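Local coordinates for cell division control protein (Pyrococcus abyssi, PDB 6RPP) that is an intein of the HINT fold, interrupting a replicative MCM helicase and probably excising itself by protein splicing while joining the flanking host segments, at residues K78-V83 and L138-K143. The protein carries 2 engineered substitutions. Sequence-based numbering, arbitrary orientation.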
ATOM      1  N   LYS A  78      -4.006   3.863  16.697  1.00 19.39           N
ATOM      2  CA  LYS A  78      -5.223   3.713  17.458  1.00 24.58           C
ATOM      3  C   LYS A  78      -6.445   3.772  16.555  1.00 21.71           C
ATOM      4  O   LYS A  78      -7.496   3.206  16.909  1.00 23.50           O
ATOM      5  CB  LYS A  78      -5.266   4.796  18.539  1.00 23.91           C
ATOM      6  CG  LYS A  78      -4.189   4.661  19.631  1.00 33.91           C
ATOM      7  CD  LYS A  78      -4.361   3.367  20.427  1.00 42.84           C
ATOM      8  CE  LYS A  78      -3.655   3.420  21.798  1.00 45.36           C
ATOM      9  NZ  LYS A  78      -3.843   2.133  22.578  1.00 38.88           N
ATOM     10  N   LYS A  79      -6.337   4.452  15.399  1.00 19.72           N
ATOM     11  CA  LYS A  79      -7.424   4.596  14.431  1.00 21.35           C
ATOM     12  C   LYS A  79      -6.889   4.236  13.060  1.00 21.26           C
ATOM     13  O   LYS A  79      -5.711   4.442  12.772  1.00 22.00           O
ATOM     14  CB  LYS A  79      -8.028   6.053  14.380  1.00 27.78           C
ATOM     15  CG  LYS A  79      -8.526   6.477  15.749  1.00 40.23           C
ATOM     16  CD  LYS A  79      -9.276   7.784  15.773  1.00 64.65           C
ATOM     17  CE  LYS A  79     -10.286   7.813  16.936  1.00 78.48           C
ATOM     18  NZ  LYS A  79     -10.775   6.461  17.361  1.00 82.19           N
ATOM     19  N   MET A  80      -7.775   3.688  12.208  1.00 20.42           N
ATOM     20  CA  MET A  80      -7.479   3.399  10.807  1.00 18.44           C
ATOM     21  C   MET A  80      -8.549   4.024   9.914  1.00 17.47           C
ATOM     22  O   MET A  80      -9.557   4.530  10.388  1.00 20.52           O
ATOM     23  CB  MET A  80      -7.394   1.869  10.535  1.00 20.52           C
ATOM     24  CG  MET A  80      -6.321   1.065  11.318  1.00 28.67           C
ATOM     25  SD  MET A  80      -4.728   1.259  10.481  1.00 22.51           S
ATOM     26  CE  MET A  80      -4.988   0.224   8.996  1.00 20.74           C
ATOM     27  N   MET A  81      -8.291   4.040   8.589  1.00 18.24           N
ATOM     28  CA  MET A  81      -9.231   4.644   7.643  1.00 22.76           C
ATOM     29  C   MET A  81      -9.578   3.651   6.555  1.00 19.96           C
ATOM     30  O   MET A  81      -8.690   3.041   5.963  1.00 18.54           O
ATOM     31  CB  MET A  81      -8.675   5.924   6.972  1.00 26.62           C
ATOM     32  CG  MET A  81      -8.247   7.038   7.865  1.00 50.31           C
ATOM     33  SD  MET A  81      -9.753   7.842   8.310  1.00 55.34           S
ATOM     34  CE  MET A  81      -9.129   9.296   9.160  1.00 59.57           C
ATOM     35  N   LEU A  82     -10.858   3.552   6.237  1.00 17.74           N
ATOM     36  CA  LEU A  82     -11.306   2.807   5.068  1.00 17.94           C
ATOM     37  C   LEU A  82     -11.536   3.826   3.973  1.00 19.20           C
ATOM     38  O   LEU A  82     -12.342   4.744   4.140  1.00 20.48           O
ATOM     39  CB  LEU A  82     -12.588   2.015   5.380  1.00 19.37           C
ATOM     40  CG  LEU A  82     -13.442   1.570   4.196  1.00 22.44           C
ATOM     41  CD1 LEU A  82     -12.669   0.521   3.398  1.00 23.90           C
ATOM     42  CD2 LEU A  82     -14.795   1.037   4.688  1.00 22.57           C
ATOM     43  N   VAL A  83     -10.885   3.630   2.836  1.00 17.90           N
ATOM     44  CA  VAL A  83     -10.978   4.552   1.709  1.00 16.70           C
ATOM     45  C   VAL A  83     -11.706   3.837   0.602  1.00 18.25           C
ATOM     46  O   VAL A  83     -11.330   2.713   0.250  1.00 18.93           O
ATOM     47  CB  VAL A  83      -9.594   4.998   1.247  1.00 16.75           C
ATOM     48  CG1 VAL A  83      -9.675   5.875  -0.039  1.00 19.89           C
ATOM     49  CG2 VAL A  83      -8.927   5.722   2.363  1.00 17.37           C
ATOM     50  N   LEU A 138     -13.791   6.566   5.833  1.00 21.42           N
ATOM     51  CA  LEU A 138     -14.454   6.222   7.101  1.00 20.97           C
ATOM     52  C   LEU A 138     -13.423   5.736   8.108  1.00 21.44           C
ATOM     53  O   LEU A 138     -12.741   4.725   7.858  1.00 24.35           O
ATOM     54  CB  LEU A 138     -15.507   5.130   6.890  1.00 29.75           C
ATOM     55  CG  LEU A 138     -16.252   4.684   8.153  1.00 46.02           C
ATOM     56  CD1 LEU A 138     -16.738   5.889   8.980  1.00 52.17           C
ATOM     57  CD2 LEU A 138     -17.425   3.783   7.786  1.00 54.36           C
ATOM     58  N   GLU A 139     -13.363   6.406   9.264  1.00 23.81           N
ATOM     59  CA  GLU A 139     -12.487   5.983  10.348  1.00 22.19           C
ATOM     60  C   GLU A 139     -13.042   4.757  11.067  1.00 22.36           C
ATOM     61  O   GLU A 139     -14.259   4.655  11.239  1.00 26.42           O
ATOM     62  CB  GLU A 139     -12.371   7.141  11.328  1.00 26.43           C
ATOM     63  CG  GLU A 139     -11.319   7.006  12.350  1.00 36.81           C
ATOM     64  CD  GLU A 139     -11.199   8.276  13.151  1.00 57.66           C
ATOM     65  OE1 GLU A 139     -10.405   9.156  12.753  1.00 61.85           O
ATOM     66  OE2 GLU A 139     -11.935   8.402  14.155  1.00 67.85           O
ATOM     67  N   TYR A 140     -12.173   3.815  11.470  1.00 21.87           N
ATOM     68  CA  TYR A 140     -12.613   2.734  12.331  1.00 20.43           C
ATOM     69  C   TYR A 140     -11.485   2.419  13.310  1.00 24.11           C
ATOM     70  O   TYR A 140     -10.344   2.859  13.135  1.00 22.06           O
ATOM     71  CB  TYR A 140     -13.033   1.510  11.461  1.00 21.54           C
ATOM     72  CG  TYR A 140     -11.856   0.854  10.760  1.00 20.79           C
ATOM     73  CD1 TYR A 140     -11.333   1.366   9.577  1.00 21.54           C
ATOM     74  CD2 TYR A 140     -11.215  -0.253  11.330  1.00 20.53           C
ATOM     75  CE1 TYR A 140     -10.220   0.775   8.930  1.00 19.40           C
ATOM     76  CE2 TYR A 140     -10.098  -0.863  10.709  1.00 19.72           C
ATOM     77  CZ  TYR A 140      -9.604  -0.336   9.503  1.00 20.33           C
ATOM     78  OH  TYR A 140      -8.482  -0.908   8.980  1.00 18.32           O
ATOM     79  N   GLU A 141     -11.805   1.698  14.341  1.00 24.24           N
ATOM     80  CA  GLU A 141     -10.798   1.256  15.307  1.00 19.26           C
ATOM     81  C   GLU A 141     -10.427  -0.173  14.964  1.00 23.54           C
ATOM     82  O   GLU A 141     -11.318  -1.014  14.821  1.00 21.24           O
ATOM     83  CB  GLU A 141     -11.333   1.327  16.726  1.00 24.90           C
ATOM     84  CG  GLU A 141     -11.577   2.758  17.177  1.00 38.03           C
ATOM     85  CD  GLU A 141     -12.891   2.916  17.894  1.00 68.56           C
ATOM     86  OE1 GLU A 141     -13.943   2.926  17.209  1.00 73.46           O
ATOM     87  OE2 GLU A 141     -12.871   3.018  19.141  1.00 83.14           O
ATOM     88  N   PRO A 142      -9.149  -0.475  14.764  1.00 21.26           N
ATOM     89  CA  PRO A 142      -8.789  -1.795  14.238  1.00 18.04           C
ATOM     90  C   PRO A 142      -8.924  -2.924  15.248  1.00 21.33           C
ATOM     91  O   PRO A 142      -8.673  -2.774  16.455  1.00 21.36           O
ATOM     92  CB  PRO A 142      -7.336  -1.613  13.816  1.00 19.26           C
ATOM     93  CG  PRO A 142      -6.822  -0.509  14.711  1.00 22.64           C
ATOM     94  CD  PRO A 142      -7.993   0.444  14.856  1.00 21.21           C
ATOM     95  N   LYS A 143      -9.308  -4.083  14.702  1.00 18.04           N
ATOM     96  CA  LYS A 143      -9.257  -5.318  15.471  1.00 19.58           C
ATOM     97  C   LYS A 143      -7.888  -5.952  15.376  1.00 18.65           C
ATOM     98  O   LYS A 143      -7.514  -6.665  16.299  1.00 20.74           O
ATOM     99  CB  LYS A 143     -10.318  -6.306  14.961  1.00 18.53           C
ATOM    100  CG  LYS A 143     -11.715  -5.850  15.341  1.00 23.31           C
ATOM    101  CD  LYS A 143     -12.801  -6.724  14.739  1.00 31.36           C
ATOM    102  CE  LYS A 143     -14.171  -6.287  15.252  1.00 32.98           C
ATOM    103  NZ  LYS A 143     -14.406  -4.826  15.015  1.00 40.09           N
TER
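Two antiparallel strands, 80-83 and 138-140, are joined by four backbone hydrogen bonds, paired at Met-80/Tyr-140 and Leu-82/Leu-138; the straightest, Leu-82 N to Leu-138 O, spans 2.7 Å. Between these pairs, Met-81 faces Glu-139 in a non-hydrogen-bonded pair. Met-80, Leu-82, Leu-138 and Tyr-140 project to one face of the sheet, Met-81 and Glu-139 to the other.

Tyr-140 takes the crowded first torsion, CG between the backbone N and the carbonyl carbon (chi1 69°), which lays its ring against the opposite strand. From CB the chain reaches CD1, 3.7 Å from Met-80 O; CE1 then lies 3.4 Å from Met-80 CB. Met-80 CB lies over one face of the ring, 3.3 Å from CZ, while Leu-82 N sits at the ring edge, in plane. At the tip, OH lies 3.4 Å from Met-80 CB, with Met-80 CE a little farther off. An alanine here would remove the ring, and with it the cation-pi contact with Arg-92, and would probably leave Met-80 less well packed.

Met-80 CG also touches Pro-142 CG. Beside the Met-81/Glu-139 pair, the side chain of Lys-79 crosses Glu-139 obliquely, its CD 3.2 Å from Glu-139 OE2, while its NZ is 3.9 Å from the same oxygen, a long salt bridge.

The contact pairs sequence-distant strands within the beta-rich HINT fold: strand 80-85 runs between antiparallel neighbours 128-140 and 90-93, Met-81 and Val-83 hydrogen-bonding through their backbones to Val-93 and Ile-91.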